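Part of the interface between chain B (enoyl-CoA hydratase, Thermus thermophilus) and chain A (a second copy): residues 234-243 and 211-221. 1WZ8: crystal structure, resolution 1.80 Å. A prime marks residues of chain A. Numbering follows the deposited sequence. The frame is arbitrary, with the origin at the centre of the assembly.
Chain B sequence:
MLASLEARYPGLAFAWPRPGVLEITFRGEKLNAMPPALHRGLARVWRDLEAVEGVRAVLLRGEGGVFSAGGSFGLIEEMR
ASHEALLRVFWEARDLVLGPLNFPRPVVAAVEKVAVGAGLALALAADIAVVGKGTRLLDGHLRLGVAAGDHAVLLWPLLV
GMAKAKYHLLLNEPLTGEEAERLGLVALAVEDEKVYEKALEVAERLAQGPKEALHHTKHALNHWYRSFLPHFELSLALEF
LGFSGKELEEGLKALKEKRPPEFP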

# COMPACT_ATOMS: atom_id res chain seq x y z
N LEU B 234 13.89 -6.09 -0.32
CA LEU B 234 14.89 -5.03 -0.31
C LEU B 234 15.86 -5.27 0.86
O LEU B 234 17.07 -5.15 0.69
CB LEU B 234 14.22 -3.67 -0.14
CG LEU B 234 15.17 -2.50 0.12
CD1 LEU B 234 16.16 -2.33 -1.02
CD2 LEU B 234 14.34 -1.26 0.31
N SER B 235 15.34 -5.61 2.04
CA SER B 235 16.22 -5.85 3.18
C SER B 235 17.16 -7.01 2.84
O SER B 235 18.33 -6.99 3.20
CB SER B 235 15.41 -6.19 4.45
OG SER B 235 14.79 -7.47 4.37
N LEU B 236 16.63 -8.01 2.14
CA LEU B 236 17.43 -9.18 1.76
C LEU B 236 18.52 -8.79 0.77
O LEU B 236 19.67 -9.20 0.89
CB LEU B 236 16.53 -10.26 1.14
CG LEU B 236 17.18 -11.61 0.79
CD1 LEU B 236 17.67 -12.29 2.07
CD2 LEU B 236 16.16 -12.49 0.09
N ALA B 237 18.15 -7.98 -0.21
CA ALA B 237 19.12 -7.55 -1.21
C ALA B 237 20.20 -6.68 -0.57
O ALA B 237 21.37 -6.76 -0.95
CB ALA B 237 18.40 -6.78 -2.33
N LEU B 238 19.81 -5.86 0.40
CA LEU B 238 20.77 -5.01 1.10
C LEU B 238 21.72 -5.88 1.90
O LEU B 238 22.93 -5.63 1.93
CB LEU B 238 20.03 -4.02 2.01
CG LEU B 238 19.32 -2.86 1.28
CD1 LEU B 238 18.55 -2.00 2.28
CD2 LEU B 238 20.35 -2.01 0.54
N GLU B 239 21.19 -6.91 2.55
CA GLU B 239 22.03 -7.82 3.32
C GLU B 239 23.07 -8.46 2.40
O GLU B 239 24.27 -8.50 2.71
CB GLU B 239 21.19 -8.93 3.95
CG GLU B 239 22.01 -9.87 4.79
CD GLU B 239 21.28 -11.14 5.17
OE1 GLU B 239 20.04 -11.10 5.33
OE2 GLU B 239 21.96 -12.18 5.32
N PHE B 240 22.62 -8.96 1.26
CA PHE B 240 23.52 -9.61 0.32
C PHE B 240 24.57 -8.68 -0.30
O PHE B 240 25.68 -9.12 -0.60
CB PHE B 240 22.70 -10.35 -0.75
CG PHE B 240 22.15 -11.67 -0.27
CD1 PHE B 240 21.48 -11.77 0.95
CD2 PHE B 240 22.33 -12.83 -1.02
CE1 PHE B 240 21.02 -12.99 1.42
CE2 PHE B 240 21.87 -14.06 -0.56
CZ PHE B 240 21.21 -14.14 0.67
N LEU B 241 24.24 -7.40 -0.47
CA LEU B 241 25.22 -6.46 -1.01
C LEU B 241 26.33 -6.29 0.03
O LEU B 241 27.45 -5.91 -0.29
CB LEU B 241 24.56 -5.11 -1.29
CG LEU B 241 23.80 -4.97 -2.62
CD1 LEU B 241 22.98 -3.70 -2.59
CD2 LEU B 241 24.78 -4.94 -3.79
N GLY B 242 26.01 -6.58 1.29
CA GLY B 242 27.00 -6.46 2.34
C GLY B 242 27.98 -7.62 2.38
O GLY B 242 29.01 -7.55 3.05
N PHE B 243 27.68 -8.69 1.65
CA PHE B 243 28.57 -9.84 1.64
C PHE B 243 29.93 -9.57 1.02
O PHE B 243 30.87 -10.34 1.23
CB PHE B 243 27.91 -11.04 0.95
CG PHE B 243 27.22 -11.97 1.90
CD1 PHE B 243 26.16 -11.52 2.69
CD2 PHE B 243 27.66 -13.28 2.06
CE1 PHE B 243 25.55 -12.37 3.61
CE2 PHE B 243 27.06 -14.13 2.98
CZ PHE B 243 26.00 -13.68 3.76
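Chain A (211-221) KEALHHTKHAL

Chain A presents one helix to chain B. Residues 211′ to 221′ are helical throughout, and the helix continues later in the chain. Its i to i+4 backbone bonds are regular, for example His216′ N to Glu212′ O at 2.9 Å and Ala220′ N to His216′ O at 2.9 Å. On chain B, the stretch opens in a helix that began earlier. Near Gly242 the pattern loosens: Gly242 N makes a weak hydrogen bond to Leu238 O at 3.3 Å and a hydrogen bond to Glu239 O at 3.0 Å, an i to i+3 pairing.

The two helices run nearly antiparallel, with 172° between their N-to-C directions. Their axes come within 9.6 Å. The pairing runs in opposite order along the two chains. Ser235 CA lies 5.4 Å from Ala220′ CA, Leu238 CA lies 6.4 Å from His216′ CA, and Gly242 CA lies 7.2 Å from Ala213′ CA. The backbones are therefore closest at the Ser235 end, where the side chains between them are small. Ser235 CB meets Ala220′ CB at 3.7 Å.

Leu238 is the centre of the contact and has the largest covered area of either stretch. Its CB points toward chain A. Leu238 CD2 sits over one face of the His216′ ring, 4.2 Å from the ring centroid and 12° off the normal, a CH-pi contact. Leu238 CD1 lies 3.9 Å from His216′ O and 4.5 Å from Ala220′ CB. The same Leu238 CD1 also reaches the edge of the His219′ ring, 4.5 Å from His219′ CD2.

Towards the other end, Gly242 CA approaches Glu212′ OE2 at 3.8 Å. Both carboxylate oxygens of Glu212′ are hydrogen-bonded elsewhere in the structure. No hydrogen bond crosses between the stretches, so they meet by packing alone, burying 299 Å² in total.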

# COMPACT_ATOMS: atom_id res chain seq x y z
N LYS A 211 28.58 -0.45 11.06
CA LYS A 211 28.03 0.78 10.50
C LYS A 211 27.11 0.62 9.29
O LYS A 211 25.97 1.09 9.30
CB LYS A 211 29.18 1.73 10.15
CG LYS A 211 28.76 3.12 9.72
CD LYS A 211 29.98 4.03 9.67
CE LYS A 211 29.59 5.48 9.44
NZ LYS A 211 30.77 6.39 9.59
N GLU A 212 27.60 -0.03 8.24
CA GLU A 212 26.79 -0.22 7.05
C GLU A 212 25.59 -1.12 7.29
O GLU A 212 24.47 -0.82 6.86
CB GLU A 212 27.63 -0.81 5.91
CG GLU A 212 26.82 -1.10 4.65
CD GLU A 212 27.66 -1.61 3.51
OE1 GLU A 212 28.60 -0.91 3.09
OE2 GLU A 212 27.38 -2.73 3.01
N ALA A 213 25.81 -2.23 7.99
CA ALA A 213 24.72 -3.16 8.27
C ALA A 213 23.63 -2.49 9.10
O ALA A 213 22.45 -2.73 8.88
CB ALA A 213 25.27 -4.39 8.99
N LEU A 214 24.02 -1.66 10.06
CA LEU A 214 23.04 -0.97 10.89
C LEU A 214 22.23 0.03 10.06
O LEU A 214 21.01 0.12 10.19
CB LEU A 214 23.74 -0.23 12.05
CG LEU A 214 24.19 -1.12 13.21
CD1 LEU A 214 25.15 -0.36 14.11
CD2 LEU A 214 22.98 -1.60 14.00
N HIS A 215 22.93 0.76 9.19
CA HIS A 215 22.27 1.74 8.33
C HIS A 215 21.23 1.03 7.47
O HIS A 215 20.08 1.45 7.40
CB HIS A 215 23.32 2.43 7.44
CG HIS A 215 22.72 3.29 6.37
ND1 HIS A 215 21.51 3.93 6.51
CD2 HIS A 215 23.17 3.61 5.13
CE1 HIS A 215 21.24 4.61 5.42
NE2 HIS A 215 22.23 4.44 4.56
N HIS A 216 21.65 -0.05 6.82
CA HIS A 216 20.74 -0.80 5.95
C HIS A 216 19.57 -1.44 6.68
O HIS A 216 18.45 -1.47 6.15
CB HIS A 216 21.53 -1.84 5.17
CG HIS A 216 22.48 -1.24 4.18
ND1 HIS A 216 23.32 -2.00 3.39
CD2 HIS A 216 22.70 0.05 3.83
CE1 HIS A 216 24.01 -1.20 2.60
NE2 HIS A 216 23.65 0.05 2.84
N THR A 217 19.80 -1.94 7.89
CA THR A 217 18.73 -2.57 8.66
C THR A 217 17.73 -1.50 9.10
O THR A 217 16.51 -1.71 9.01
CB THR A 217 19.28 -3.31 9.90
OG1 THR A 217 20.22 -4.31 9.48
CG2 THR A 217 18.16 -3.99 10.66
N LYS A 218 18.24 -0.37 9.59
CA LYS A 218 17.37 0.71 10.02
C LYS A 218 16.56 1.20 8.83
O LYS A 218 15.34 1.37 8.92
CB LYS A 218 18.18 1.89 10.59
CG LYS A 218 17.37 3.18 10.70
CD LYS A 218 18.14 4.29 11.39
CE LYS A 218 17.32 5.58 11.40
NZ LYS A 218 17.92 6.63 12.26
N HIS A 219 17.24 1.42 7.71
CA HIS A 219 16.58 1.91 6.51
C HIS A 219 15.46 1.00 6.05
O HIS A 219 14.36 1.45 5.75
CB HIS A 219 17.60 2.07 5.38
CG HIS A 219 17.01 2.62 4.12
ND1 HIS A 219 16.61 3.93 3.99
CD2 HIS A 219 16.73 2.02 2.94
CE1 HIS A 219 16.10 4.12 2.78
NE2 HIS A 219 16.17 2.97 2.12
N ALA A 220 15.75 -0.30 5.97
CA ALA A 220 14.76 -1.27 5.53
C ALA A 220 13.56 -1.34 6.48
O ALA A 220 12.42 -1.38 6.03
CB ALA A 220 15.40 -2.65 5.39
N LEU A 221 13.82 -1.34 7.78
CA LEU A 221 12.72 -1.38 8.74
C LEU A 221 11.87 -0.12 8.65
O LEU A 221 10.64 -0.19 8.71
CB LEU A 221 13.25 -1.51 10.18
CG LEU A 221 13.79 -2.86 10.66
CD1 LEU A 221 14.45 -2.68 12.02
CD2 LEU A 221 12.67 -3.89 10.75